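Local atomic coordinates of probable zinc protease (Pseudomonas aeruginosa, PDB entry 4NNZ), a protein that probably acts as a zinc-dependent peptidase of the M16 family, as one subunit of the heterodimeric protease PA0371-PA0372. Residues Gly45-Ser50 and Met166-Arg171; Ile37-Glu42 and Thr160-Trp165. All coordinates share one frame; numbering follows the deposited sequence.

Contact 1: residues Gly45-Ser50 and Met166-Arg171; sequences GLTGLS and MADLQR
Asp168 projects from helix 166-171 into the turn formed by Gly45, Leu46 and Thr47, and its carboxylate carries most of the contact. The Thr47 and Asp168 side chains lie askew to one another, with hydroxyl against carboxylate. Thr47 OG1 donates to Asp168 OD2 at 2.5 Å, arriving on the anti side and 21° out of the carboxylate plane. The backbone of the same residue adds a second grip: Thr47 N lies 3.2 Å from Asp168 OD2 and approaches from above that plane, with an N-H...O angle of 154°. A weak third bond comes from Gly45 N. The Thr47 torsion (chi1 65°) sets OG1 between the backbone N and the carbonyl carbon. There it also accepts the N-H of Trp165, so the hydroxyl ties the start of helix 166-171 to the turn.

The other carboxylate oxygen serves the same helix one turn further on: Arg171 NH2 meets Asp168 OD1 at 3.0 Å, in the plane and at the edge of the guanidinium, as a salt bridge of weak hydrogen-bond geometry. Arg171 NE holds Ala167 O, and NH1 reaches Lys224 O of the second subunit. Buried Asp168 thus has both oxygens occupied, which is consistent with a charged carboxylate. Gly45 CA packs 3.2 Å from Asp168 OD1, and a water bridges Gly45 O and Asp168 O. On the Gly48 side, Leu169 turns its CD2 branch toward Thr47 O, 4.2 Å away.

Gly48 is the N-cap residue of helix 49-56, and the contact joins the turn leading into that helix to helix 166-171. Helix 49-56 carries the sequence HALEH, which matches the inverted HxxEH zinc motif characteristic of M16 peptidases.

Contact 2: residues Ile37-Glu42 and Thr160-Trp165; sequences IGSSYE and TPTIGW
Ser39 and Thr162 meet through their hydroxyls, while the two aromatic rings of these segments face other partners. One face of the Trp165 indole is covered within its own segment by Pro161 CG, 3.4 Å above the plane and over the ring centre. One face of Tyr41 has Ile37 CA above it, displaced toward the rim. Elsewhere Tyr41 makes an edge-to-face pair with Trp184 and a cation-pi contact with Arg306.

The two segments are joined by a short chain of hydrogen bonds. Thr162 OG1 donates to Ser39 OG at 3.2 Å, and Ser39 OG donates a hydrogen bond to a water 2.8 Å away, which in turn donates to Thr160 O. With Ser39 OG between the backbone N and the carbonyl carbon (chi1 54°), the hydroxyl faces Thr162, and Ser39 CB rests 3.7 Å from Thr162 CA. Two residues before Thr162, Thr160 makes a weak bond of its own: OG1 lies 3.4 Å from Ser39 O, a carbonyl that also accepts Glu42 N.

The Glu42 carboxylate touches the 160-165 segment chiefly through solvent, a water linking its OE2 to Thr162 O. Its stronger partners are backbone amides at the start of helix 49-56, OE1 taking Gly48 N and OE2 taking Ser50 N.

Two irregular loops are joined here: one links strand 28-35 of the mixed sheet to the HxxEH helix of the M16 fold, and the other runs into helix 166-171, with Trp165 as its N-cap residue.

Contacts 1 and 2 lie with centres 9 Å apart on the same side of the chain's centre. Their segments alternate along the chain: 37-42, 45-50, 160-165, then 166-171. One continuous path after strand 28-35 therefore runs alongside another that enters helix 166-171, over a hundred residues later. The two contacts touch directly where Glu42 meets the first turn of helix 49-56 and where Leu169 CD2 packs on Ile163 O. Together they hold the entry to that helix, with its HxxEH sequence, against the loop and helix that follow helix 140-152. Both contacts also reach the second subunit of the assembly, a copy of the same protein.

Contact 1: residues Gly45-Ser50 and Met166-Arg171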
loop_
_atom_site.group_PDB
_atom_site.type_symbol
_atom_site.label_atom_id
_atom_site.label_comp_id
_atom_site.label_asym_id
_atom_site.label_seq_id
_atom_site.Cartn_x
_atom_site.Cartn_y
_atom_site.Cartn_z
ATOM N N GLY A 45 -5.307 -5.172 -4.850
ATOM C CA GLY A 45 -6.387 -5.889 -5.449
ATOM C C GLY A 45 -5.877 -7.083 -6.179
ATOM O O GLY A 45 -6.620 -7.952 -6.475
ATOM N N LEU A 46 -4.582 -7.148 -6.391
ATOM C CA LEU A 46 -3.965 -8.307 -6.971
ATOM C C LEU A 46 -2.773 -8.778 -6.184
ATOM O O LEU A 46 -1.755 -9.101 -6.736
ATOM C CB LEU A 46 -3.587 -8.043 -8.412
ATOM C CG LEU A 46 -4.610 -7.382 -9.312
ATOM C CD1 LEU A 46 -4.027 -6.180 -10.005
ATOM C CD2 LEU A 46 -5.176 -8.347 -10.315
ATOM N N THR A 47 -2.883 -8.757 -4.877
ATOM C CA THR A 47 -1.857 -9.293 -4.042
ATOM C C THR A 47 -1.846 -10.795 -4.012
ATOM O O THR A 47 -2.822 -11.443 -4.295
ATOM C CB THR A 47 -1.827 -8.688 -2.628
ATOM O OG1 THR A 47 -2.999 -9.010 -1.921
ATOM C CG2 THR A 47 -1.731 -7.247 -2.695
ATOM N N GLY A 48 -0.688 -11.329 -3.690
ATOM C CA GLY A 48 -0.496 -12.734 -3.507
ATOM C C GLY A 48 -0.194 -13.475 -4.751
ATOM O O GLY A 48 -0.110 -14.654 -4.725
ATOM N N LEU A 49 -0.056 -12.744 -5.835
ATOM C CA LEU A 49 0.159 -13.282 -7.160
ATOM C C LEU A 49 1.444 -14.026 -7.363
ATOM O O LEU A 49 1.457 -15.003 -8.027
ATOM C CB LEU A 49 0.093 -12.153 -8.168
ATOM C CG LEU A 49 -0.695 -12.273 -9.454
ATOM C CD1 LEU A 49 -2.025 -12.942 -9.270
ATOM C CD2 LEU A 49 -0.885 -10.889 -9.994
ATOM N N SER A 50 2.537 -13.514 -6.843
ATOM C CA SER A 50 3.811 -14.157 -6.992
ATOM C C SER A 50 3.897 -15.443 -6.266
ATOM O O SER A 50 4.413 -16.400 -6.748
ATOM C CB SER A 50 4.912 -13.237 -6.543
ATOM O OG SER A 50 4.501 -11.945 -6.762
ATOM N N MET A 166 -7.024 -11.621 1.577
ATOM C CA MET A 166 -8.030 -12.584 1.244
ATOM C C MET A 166 -8.950 -12.108 0.160
ATOM O O MET A 166 -9.380 -12.864 -0.674
ATOM C CB MET A 166 -8.811 -13.010 2.466
ATOM C CG MET A 166 -9.772 -14.140 2.175
ATOM S SD MET A 166 -9.024 -15.701 1.776
ATOM C CE MET A 166 -8.748 -16.262 3.429
ATOM N N ALA A 167 -9.246 -10.836 0.190
ATOM C CA ALA A 167 -10.076 -10.252 -0.796
ATOM C C ALA A 167 -9.443 -10.390 -2.143
ATOM O O ALA A 167 -10.119 -10.601 -3.102
ATOM C CB ALA A 167 -10.305 -8.808 -0.463
ATOM N N ASP A 168 -8.147 -10.219 -2.230
ATOM C CA ASP A 168 -7.455 -10.404 -3.479
ATOM C C ASP A 168 -7.427 -11.839 -3.966
ATOM O O ASP A 168 -7.656 -12.095 -5.098
ATOM C CB ASP A 168 -6.054 -9.787 -3.439
ATOM C CG ASP A 168 -6.064 -8.344 -3.032
ATOM O OD1 ASP A 168 -7.116 -7.756 -2.975
ATOM O OD2 ASP A 168 -5.023 -7.787 -2.737
ATOM N N LEU A 169 -7.158 -12.773 -3.088
ATOM C CA LEU A 169 -7.137 -14.161 -3.440
ATOM C C LEU A 169 -8.497 -14.558 -3.896
ATOM O O LEU A 169 -8.656 -15.319 -4.798
ATOM C CB LEU A 169 -6.729 -14.994 -2.253
ATOM C CG LEU A 169 -5.418 -14.629 -1.596
ATOM C CD1 LEU A 169 -5.256 -15.320 -0.280
ATOM C CD2 LEU A 169 -4.238 -14.916 -2.478
ATOM N N GLN A 170 -9.488 -13.997 -3.253
ATOM C CA GLN A 170 -10.868 -14.252 -3.571
ATOM C C GLN A 170 -11.236 -13.836 -4.951
ATOM O O GLN A 170 -12.117 -14.392 -5.504
ATOM C CB GLN A 170 -11.780 -13.590 -2.577
ATOM C CG GLN A 170 -12.146 -14.501 -1.447
ATOM C CD GLN A 170 -12.706 -13.771 -0.262
ATOM O OE1 GLN A 170 -12.706 -12.557 -0.202
ATOM N NE2 GLN A 170 -13.195 -14.517 0.690
ATOM N N ARG A 171 -10.570 -12.835 -5.483
ATOM C CA ARG A 171 -10.821 -12.366 -6.819
ATOM C C ARG A 171 -9.822 -12.743 -7.865
ATOM O O ARG A 171 -9.983 -12.361 -8.974
ATOM C CB ARG A 171 -10.991 -10.867 -6.808
ATOM C CG ARG A 171 -12.277 -10.440 -6.163
ATOM C CD ARG A 171 -12.278 -8.992 -5.800
ATOM N NE ARG A 171 -11.156 -8.612 -4.993
ATOM C CZ ARG A 171 -10.876 -7.372 -4.672
ATOM N NH1 ARG A 171 -11.657 -6.413 -5.068
ATOM N NH2 ARG A 171 -9.840 -7.097 -3.926
HETATM O O HOH W 1 -7.288 -10.161 -7.357
#

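Contact 2: residues Ile37-Glu42 and Thr160-Trp165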
loop_
_atom_site.group_PDB
_atom_site.type_symbol
_atom_site.label_atom_id
_atom_site.label_comp_id
_atom_site.label_asym_id
_atom_site.label_seq_id
_atom_site.Cartn_x
_atom_site.Cartn_y
_atom_site.Cartn_z
ATOM N N ILE A 37 11.042 -11.338 -8.688
ATOM C CA ILE A 37 9.703 -10.912 -8.581
ATOM C C ILE A 37 9.252 -11.290 -7.186
ATOM O O ILE A 37 9.741 -12.215 -6.623
ATOM C CB ILE A 37 8.863 -11.484 -9.723
ATOM C CG1 ILE A 37 7.448 -10.966 -9.652
ATOM C CG2 ILE A 37 8.941 -12.976 -9.746
ATOM C CD1 ILE A 37 7.365 -9.480 -9.631
ATOM N N GLY A 38 8.364 -10.521 -6.615
ATOM C CA GLY A 38 8.074 -10.660 -5.228
ATOM C C GLY A 38 6.788 -9.974 -4.963
ATOM O O GLY A 38 6.236 -9.413 -5.856
ATOM N N SER A 39 6.343 -10.005 -3.728
ATOM C CA SER A 39 5.195 -9.272 -3.301
ATOM C C SER A 39 5.320 -7.767 -3.310
ATOM O O SER A 39 4.347 -7.109 -3.364
ATOM C CB SER A 39 4.655 -9.792 -1.983
ATOM O OG SER A 39 5.629 -9.829 -1.005
ATOM N N SER A 40 6.514 -7.232 -3.235
ATOM C CA SER A 40 6.691 -5.802 -3.278
ATOM C C SER A 40 6.460 -5.227 -4.665
ATOM O O SER A 40 6.325 -4.061 -4.824
ATOM C CB SER A 40 8.009 -5.360 -2.668
ATOM O OG SER A 40 9.115 -5.939 -3.279
ATOM N N TYR A 41 6.388 -6.073 -5.659
ATOM C CA TYR A 41 6.072 -5.654 -6.988
ATOM C C TYR A 41 4.585 -5.616 -7.238
ATOM O O TYR A 41 4.142 -5.145 -8.238
ATOM C CB TYR A 41 6.707 -6.615 -7.968
ATOM C CG TYR A 41 8.208 -6.664 -7.996
ATOM C CD1 TYR A 41 8.921 -7.253 -6.993
ATOM C CD2 TYR A 41 8.896 -6.175 -9.058
ATOM C CE1 TYR A 41 10.275 -7.320 -7.044
ATOM C CE2 TYR A 41 10.251 -6.232 -9.103
ATOM C CZ TYR A 41 10.931 -6.804 -8.100
ATOM O OH TYR A 41 12.263 -6.851 -8.193
ATOM N N GLU A 42 3.831 -6.188 -6.334
ATOM C CA GLU A 42 2.414 -6.391 -6.510
ATOM C C GLU A 42 1.572 -5.165 -6.285
ATOM O O GLU A 42 1.988 -4.238 -5.695
ATOM C CB GLU A 42 1.940 -7.550 -5.657
ATOM C CG GLU A 42 2.372 -8.897 -6.195
ATOM C CD GLU A 42 2.279 -10.046 -5.209
ATOM O OE1 GLU A 42 1.493 -10.011 -4.268
ATOM O OE2 GLU A 42 3.005 -11.005 -5.394
ATOM N N THR A 160 2.808 -5.024 1.704
ATOM C CA THR A 160 1.931 -6.058 1.251
ATOM C C THR A 160 2.290 -7.439 1.754
ATOM O O THR A 160 3.418 -7.826 1.714
ATOM C CB THR A 160 1.595 -5.995 -0.271
ATOM O OG1 THR A 160 1.958 -7.204 -0.918
ATOM C CG2 THR A 160 2.226 -4.844 -0.952
ATOM N N PRO A 161 1.330 -8.189 2.245
ATOM C CA PRO A 161 1.602 -9.555 2.644
ATOM C C PRO A 161 1.867 -10.428 1.463
ATOM O O PRO A 161 1.140 -10.405 0.530
ATOM C CB PRO A 161 0.300 -9.988 3.290
ATOM C CG PRO A 161 -0.715 -9.119 2.739
ATOM C CD PRO A 161 -0.050 -7.817 2.517
ATOM N N THR A 162 2.900 -11.226 1.533
ATOM C CA THR A 162 3.271 -12.151 0.487
ATOM C C THR A 162 2.217 -13.172 0.117
ATOM O O THR A 162 2.050 -13.507 -1.016
ATOM C CB THR A 162 4.532 -12.912 0.888
ATOM O OG1 THR A 162 5.537 -12.000 1.298
ATOM C CG2 THR A 162 5.043 -13.671 -0.216
ATOM N N ILE A 163 1.525 -13.680 1.099
ATOM C CA ILE A 163 0.446 -14.611 0.870
ATOM C C ILE A 163 -0.698 -14.017 0.073
ATOM O O ILE A 163 -1.322 -14.698 -0.681
ATOM C CB ILE A 163 -0.063 -15.284 2.153
ATOM C CG1 ILE A 163 -1.102 -16.336 1.826
ATOM C CG2 ILE A 163 -0.718 -14.302 3.058
ATOM C CD1 ILE A 163 -0.599 -17.477 0.996
ATOM N N GLY A 164 -0.925 -12.734 0.251
ATOM C CA GLY A 164 -1.989 -11.997 -0.376
ATOM C C GLY A 164 -3.129 -11.729 0.551
ATOM O O GLY A 164 -3.366 -12.489 1.423
ATOM N N TRP A 165 -3.812 -10.622 0.392
ATOM C CA TRP A 165 -5.006 -10.352 1.164
ATOM C C TRP A 165 -6.149 -11.232 0.687
ATOM O O TRP A 165 -6.246 -11.535 -0.459
ATOM C CB TRP A 165 -5.385 -8.886 1.075
ATOM C CG TRP A 165 -4.372 -7.901 1.539
ATOM C CD1 TRP A 165 -3.688 -7.037 0.781
ATOM C CD2 TRP A 165 -3.966 -7.654 2.867
ATOM N NE1 TRP A 165 -2.884 -6.271 1.526
ATOM C CE2 TRP A 165 -3.035 -6.628 2.827
ATOM C CE3 TRP A 165 -4.283 -8.215 4.089
ATOM C CZ2 TRP A 165 -2.423 -6.158 3.944
ATOM C CZ3 TRP A 165 -3.699 -7.733 5.185
ATOM C CH2 TRP A 165 -2.772 -6.721 5.118
HETATM O O HOH W 2 5.788 -7.279 0.068
HETATM O O HOH W 3 2.995 -13.141 -3.310
#